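Local atomic coordinates of uncharacterized protein (Enterococcus faecalis, PDB entry 3D3Y), a protein that is of unknown function but is related to the M16 metallopeptidases and probably binds a metal ion. Residues L275-F278 / N279-G283. Numbering follows the deposited sequence.
Sequences LQVF and NGIFG
Phe278 and Phe282 meet one turn apart in a local, largely buried contact within helix 272-284, in the region assigned to the peptidase M16 inactive domain. On the same side of the helix, both carry CG anti to the backbone N (chi1 163° and -177°), and the side chains lie side by side. Phe282 CB sits over one face of the Phe278 ring, offset toward the rim, in a CH-pi contact 4.1 Å from the centroid. The rings themselves pair obliquely, their planes 31° apart, and Phe278 CZ touches Phe282 CD2 at 3.7 Å. Helix 326-341 packs on both rings through Ile340.

Val277 and Ile281 form a second i to i+4 pair on another side of the helix. The side chains cross at a slant, and Val277 CG1 lies 3.7 Å from Ile281 CD1. Both rest on Thr353 of helix 347-364.

The i to i+4 backbone bonds run through this turn. Asn279 N donates to Leu275 O at 2.8 Å, and Phe282 N to Phe278 O at 2.9 Å. Gln276 O is gripped twice: it accepts from Gly280 N at 3.2 Å and from a water at 2.8 Å. The same water donates to Asn279 OD1 and so ties this buried amide oxygen to the preceding turn. Near the end, the helix widens into a pi-type turn at 280-283.

Both are ordinary i to i+4 alpha-helical pairs. They place the helix among helices 326-341, 347-364 and 400-409 in the alpha+beta fold of M16-type domains.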
loop_
_atom_site.group_PDB
_atom_site.type_symbol
_atom_site.label_atom_id
_atom_site.label_comp_id
_atom_site.label_asym_id
_atom_site.label_seq_id
_atom_site.Cartn_x
_atom_site.Cartn_y
_atom_site.Cartn_z
ATOM N N LEU A 275 13.921 9.625 -10.641
ATOM C CA LEU A 275 13.637 9.686 -9.186
ATOM C C LEU A 275 13.989 8.360 -8.504
ATOM O O LEU A 275 14.562 8.336 -7.405
ATOM C CB LEU A 275 12.176 10.066 -8.938
ATOM C CG LEU A 275 11.686 9.951 -7.483
ATOM C CD1 LEU A 275 12.360 11.055 -6.663
ATOM C CD2 LEU A 275 10.148 10.113 -7.460
ATOM N N GLN A 276 13.701 7.253 -9.195
ATOM C CA GLN A 276 14.064 5.927 -8.692
ATOM C C GLN A 276 15.580 5.902 -8.380
ATOM O O GLN A 276 16.004 5.465 -7.314
ATOM C CB GLN A 276 13.703 4.858 -9.734
ATOM C CG GLN A 276 12.201 4.702 -10.020
ATOM C CD GLN A 276 11.460 4.115 -8.826
ATOM O OE1 GLN A 276 12.050 3.403 -7.996
ATOM N NE2 GLN A 276 10.176 4.420 -8.717
ATOM N N VAL A 277 16.365 6.399 -9.325
ATOM C CA VAL A 277 17.809 6.390 -9.212
ATOM C C VAL A 277 18.253 7.428 -8.193
ATOM O O VAL A 277 19.095 7.118 -7.340
ATOM C CB VAL A 277 18.505 6.572 -10.598
ATOM C CG1 VAL A 277 20.056 6.633 -10.451
ATOM C CG2 VAL A 277 18.094 5.434 -11.554
ATOM N N PHE A 278 17.678 8.637 -8.249
ATOM C CA PHE A 278 18.040 9.672 -7.262
ATOM C C PHE A 278 17.869 9.132 -5.845
ATOM O O PHE A 278 18.755 9.292 -4.988
ATOM C CB PHE A 278 17.195 10.937 -7.417
ATOM C CG PHE A 278 17.255 11.818 -6.197
ATOM C CD1 PHE A 278 18.299 12.752 -6.037
ATOM C CD2 PHE A 278 16.300 11.693 -5.188
ATOM C CE1 PHE A 278 18.380 13.555 -4.877
ATOM C CE2 PHE A 278 16.375 12.482 -4.029
ATOM C CZ PHE A 278 17.411 13.432 -3.883
ATOM N N ASN A 279 16.735 8.467 -5.611
ATOM C CA ASN A 279 16.420 7.952 -4.287
ATOM C C ASN A 279 17.448 6.952 -3.825
ATOM O O ASN A 279 17.884 6.996 -2.657
ATOM C CB ASN A 279 15.019 7.328 -4.200
ATOM C CG ASN A 279 14.735 6.800 -2.798
ATOM O OD1 ASN A 279 14.561 5.577 -2.591
ATOM N ND2 ASN A 279 14.738 7.708 -1.829
ATOM N N GLY A 280 17.851 6.058 -4.731
ATOM C CA GLY A 280 18.874 5.072 -4.417
ATOM C C GLY A 280 20.202 5.702 -4.036
ATOM O O GLY A 280 20.863 5.218 -3.120
ATOM N N ILE A 281 20.585 6.790 -4.722
ATOM C CA ILE A 281 21.891 7.428 -4.489
ATOM C C ILE A 281 21.863 8.249 -3.203
ATOM O O ILE A 281 22.880 8.382 -2.513
ATOM C CB ILE A 281 22.251 8.336 -5.689
ATOM C CG1 ILE A 281 22.621 7.494 -6.918
ATOM C CG2 ILE A 281 23.385 9.313 -5.363
ATOM C CD1 ILE A 281 22.507 8.323 -8.248
ATOM N N PHE A 282 20.706 8.844 -2.921
ATOM C CA PHE A 282 20.538 9.763 -1.776
ATOM C C PHE A 282 20.520 8.979 -0.446
ATOM O O PHE A 282 21.400 9.162 0.404
ATOM C CB PHE A 282 19.289 10.652 -1.995
ATOM C CG PHE A 282 19.050 11.696 -0.922
ATOM C CD1 PHE A 282 20.104 12.458 -0.376
ATOM C CD2 PHE A 282 17.751 11.957 -0.492
ATOM C CE1 PHE A 282 19.865 13.452 0.618
ATOM C CE2 PHE A 282 17.489 12.921 0.487
ATOM C CZ PHE A 282 18.545 13.704 1.033
ATOM N N GLY A 283 19.580 8.056 -0.291
ATOM C CA GLY A 283 19.449 7.312 0.959
ATOM C C GLY A 283 18.802 5.947 0.807
ATOM O O GLY A 283 18.475 5.323 1.793
HETATM O O HOH W 1 14.741 4.038 -5.302
#